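Side-chain contact in translation initiation factor eIF2 assembly protein (Schizosaccharomyces pombe, PDB 4ZGP), which acts as an ATP-dependent chaperone that binds the gamma subunit of eIF2 and allows it to assemble with the alpha and beta subunits: residues E102-E107 against L180-W185. Residues are numbered along the deposited sequence; the frame is centred on the assembly and turned at random.
Sequences EKAIKE and LVLKEW. With ADP (adenosine-5'-diphosphate), chain C.
Leu182 reaches from its strand to the face of helix 95-107 that looks on the sheet with a single methyl: CD1 stops 3.5 Å from CB of Ala104, methyl against methyl. Both residues direct their first side-chain bond at the other segment, and Leu182 keeps CD1 at the front because its chain is extended at the second torsion (chi2 172°). CD2, the other branch, is turned away from the helix. Ile105 comes in from one side of this pair, its CG1 4.4 Å from the same CD1, a looser touch than that of Ala104. With only a methyl on Ala104, the backbones can probably come close; the CA atoms of Ala104 and Leu182 are 7.3 Å apart. All three side chains are buried and apolar, and Val112 and Val141 close round both Leu182 and Ile105, tying strand 112-115 and helix 138-146 into the same core.

One residue along, the strand turns its other face to the nucleotide. Lys183 sends its chain the opposite way from Leu182, bent at chi3 (-63°), and its NZ bridges base and phosphate: 2.8 Å to N7 of ADP and 3.0 Å to O2A of ADP. Its positive charge probably helps offset the negative charge of the alpha-phosphate. At the strand end the backbone takes over, the O of Glu184 accepting a hydrogen bond from N6 of ADP at 2.9 Å (N-H...O angle 155°). Trp185 lies obliquely beside the adenine, CD1 3.7 Å from C2 of ADP.

Strand 180-184 is the middle strand of a three-stranded antiparallel sheet, between 48-51 and 112-115. The Leu182 face packs on helices 95-107 and 138-146, while the Lys183 face, with the strand end, holds adenine and alpha-phosphate, as expected of the nucleotide cleft in an ATP-grasp fold.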
loop_
_atom_site.group_PDB
_atom_site.type_symbol
_atom_site.label_atom_id
_atom_site.label_comp_id
_atom_site.label_asym_id
_atom_site.label_seq_id
_atom_site.Cartn_x
_atom_site.Cartn_y
_atom_site.Cartn_z
ATOM N N GLU A 102 1.465 20.331 -6.549
ATOM C CA GLU A 102 2.637 20.386 -7.400
ATOM C C GLU A 102 3.869 20.883 -6.642
ATOM O O GLU A 102 5.005 20.653 -7.069
ATOM C CB GLU A 102 2.333 21.227 -8.644
ATOM C CG GLU A 102 1.475 20.396 -9.612
ATOM C CD GLU A 102 0.908 21.167 -10.790
ATOM O OE1 GLU A 102 1.056 22.410 -10.830
ATOM O OE2 GLU A 102 0.314 20.503 -11.679
ATOM N N LYS A 103 3.655 21.531 -5.508
ATOM C CA LYS A 103 4.766 21.867 -4.627
ATOM C C LYS A 103 5.400 20.573 -4.104
ATOM O O LYS A 103 6.622 20.386 -4.153
ATOM C CB LYS A 103 4.287 22.749 -3.472
ATOM C CG LYS A 103 5.315 22.960 -2.369
ATOM C CD LYS A 103 4.786 23.879 -1.271
ATOM C CE LYS A 103 5.069 25.333 -1.605
ATOM N NZ LYS A 103 6.535 25.557 -1.777
ATOM N N ALA A 104 4.548 19.675 -3.629
ATOM C CA ALA A 104 4.991 18.367 -3.150
ATOM C C ALA A 104 5.713 17.565 -4.240
ATOM O O ALA A 104 6.757 16.961 -3.993
ATOM C CB ALA A 104 3.808 17.591 -2.613
ATOM N N ILE A 105 5.175 17.587 -5.456
ATOM C CA ILE A 105 5.806 16.877 -6.558
ATOM C C ILE A 105 7.205 17.408 -6.841
ATOM O O ILE A 105 8.158 16.640 -6.991
ATOM C CB ILE A 105 4.942 16.963 -7.829
ATOM C CG1 ILE A 105 3.601 16.270 -7.585
ATOM C CG2 ILE A 105 5.691 16.351 -9.024
ATOM C CD1 ILE A 105 2.643 16.295 -8.776
ATOM N N LYS A 106 7.327 18.734 -6.915
ATOM C CA LYS A 106 8.627 19.379 -7.102
ATOM C C LYS A 106 9.625 18.980 -6.014
ATOM O O LYS A 106 10.777 18.618 -6.292
ATOM C CB LYS A 106 8.465 20.902 -7.110
ATOM C CG LYS A 106 9.786 21.655 -7.111
ATOM C CD LYS A 106 9.570 23.151 -6.852
ATOM C CE LYS A 106 8.666 23.380 -5.644
ATOM N NZ LYS A 106 8.243 24.806 -5.497
ATOM N N GLU A 107 9.170 19.047 -4.772
ATOM C CA GLU A 107 9.989 18.669 -3.617
ATOM C C GLU A 107 10.427 17.204 -3.617
ATOM O O GLU A 107 11.417 16.850 -2.974
ATOM C CB GLU A 107 9.225 18.975 -2.334
ATOM C CG GLU A 107 9.177 20.460 -2.007
ATOM C CD GLU A 107 8.166 20.791 -0.927
ATOM O OE1 GLU A 107 7.930 21.993 -0.684
ATOM O OE2 GLU A 107 7.597 19.851 -0.329
ATOM N N LEU A 180 -4.065 12.773 1.262
ATOM C CA LEU A 180 -3.477 12.590 -0.042
ATOM C C LEU A 180 -1.993 12.319 0.119
ATOM O O LEU A 180 -1.228 13.159 0.604
ATOM C CB LEU A 180 -3.709 13.823 -0.931
ATOM C CG LEU A 180 -2.960 13.784 -2.262
ATOM C CD1 LEU A 180 -3.364 12.574 -3.054
ATOM C CD2 LEU A 180 -3.229 15.060 -3.061
ATOM N N VAL A 181 -1.594 11.129 -0.300
ATOM C CA VAL A 181 -0.215 10.713 -0.208
ATOM C C VAL A 181 0.449 10.834 -1.564
ATOM O O VAL A 181 -0.056 10.332 -2.554
ATOM C CB VAL A 181 -0.106 9.245 0.294
ATOM C CG1 VAL A 181 1.346 8.814 0.357
ATOM C CG2 VAL A 181 -0.785 9.105 1.654
ATOM N N LEU A 182 1.589 11.503 -1.594
ATOM C CA LEU A 182 2.415 11.539 -2.785
ATOM C C LEU A 182 3.759 10.882 -2.471
ATOM O O LEU A 182 4.594 11.432 -1.755
ATOM C CB LEU A 182 2.602 12.994 -3.260
ATOM C CG LEU A 182 1.280 13.705 -3.553
ATOM C CD1 LEU A 182 1.504 15.187 -3.817
ATOM C CD2 LEU A 182 0.542 13.044 -4.741
ATOM N N LYS A 183 3.961 9.682 -2.996
ATOM C CA LYS A 183 5.232 8.990 -2.834
ATOM C C LYS A 183 6.189 9.359 -3.929
ATOM O O LYS A 183 5.790 9.405 -5.081
ATOM C CB LYS A 183 5.002 7.481 -2.844
ATOM C CG LYS A 183 4.011 7.101 -1.745
ATOM C CD LYS A 183 3.786 5.638 -1.682
ATOM C CE LYS A 183 3.167 5.136 -2.956
ATOM N NZ LYS A 183 3.405 3.671 -3.000
ATOM N N GLU A 184 7.458 9.573 -3.593
ATOM C CA GLU A 184 8.444 9.802 -4.643
ATOM C C GLU A 184 8.481 8.602 -5.579
ATOM O O GLU A 184 8.600 7.473 -5.131
ATOM C CB GLU A 184 9.834 10.052 -4.072
ATOM C CG GLU A 184 10.880 10.183 -5.164
ATOM C CD GLU A 184 12.141 10.861 -4.695
ATOM O OE1 GLU A 184 12.169 11.365 -3.548
ATOM O OE2 GLU A 184 13.105 10.887 -5.488
ATOM N N TRP A 185 8.351 8.851 -6.877
ATOM C CA TRP A 185 8.422 7.788 -7.858
ATOM C C TRP A 185 9.849 7.314 -8.035
ATOM O O TRP A 185 10.785 8.103 -8.042
ATOM C CB TRP A 185 7.845 8.245 -9.202
ATOM C CG TRP A 185 7.992 7.216 -10.301
ATOM C CD1 TRP A 185 7.109 6.221 -10.623
ATOM C CD2 TRP A 185 9.084 7.091 -11.213
ATOM N NE1 TRP A 185 7.586 5.483 -11.677
ATOM C CE2 TRP A 185 8.800 5.996 -12.057
ATOM C CE3 TRP A 185 10.283 7.789 -11.390
ATOM C CZ2 TRP A 185 9.666 5.590 -13.066
ATOM C CZ3 TRP A 185 11.142 7.387 -12.399
ATOM C CH2 TRP A 185 10.831 6.297 -13.221
HETATM P PB ADP C . -0.812 -1.735 -2.582
HETATM O O1B ADP C . -0.222 -2.206 -1.262
HETATM O O2B ADP C . -2.169 -1.068 -2.446
HETATM O O3B ADP C . -0.653 -2.790 -3.657
HETATM P PA ADP C . 1.680 -0.317 -2.999
HETATM O O1A ADP C . 2.237 -1.515 -2.270
HETATM O O2A ADP C . 1.966 1.111 -2.564
HETATM O O3A ADP C . 0.072 -0.463 -3.078
HETATM O "O5'" ADP C . 2.154 -0.455 -4.526
HETATM C "C5'" ADP C . 1.287 -0.910 -5.566
HETATM C "C4'" ADP C . 2.199 -1.135 -6.759
HETATM O "O4'" ADP C . 2.570 0.129 -7.314
HETATM C "C3'" ADP C . 3.490 -1.810 -6.324
HETATM O "O3'" ADP C . 3.458 -3.213 -6.606
HETATM C "C2'" ADP C . 4.585 -1.113 -7.102
HETATM O "O2'" ADP C . 4.984 -1.887 -8.237
HETATM C "C1'" ADP C . 3.975 0.188 -7.583
HETATM N N9 ADP C . 4.574 1.284 -6.784
HETATM C C8 ADP C . 4.236 1.597 -5.514
HETATM N N7 ADP C . 4.972 2.650 -5.063
HETATM C C5 ADP C . 5.802 3.027 -6.062
HETATM C C6 ADP C . 6.831 4.076 -6.250
HETATM N N6 ADP C . 7.105 4.937 -5.235
HETATM N N1 ADP C . 7.471 4.138 -7.448
HETATM C C2 ADP C . 7.169 3.274 -8.442
HETATM N N3 ADP C . 6.244 2.296 -8.342
HETATM C C4 ADP C . 5.535 2.125 -7.194
#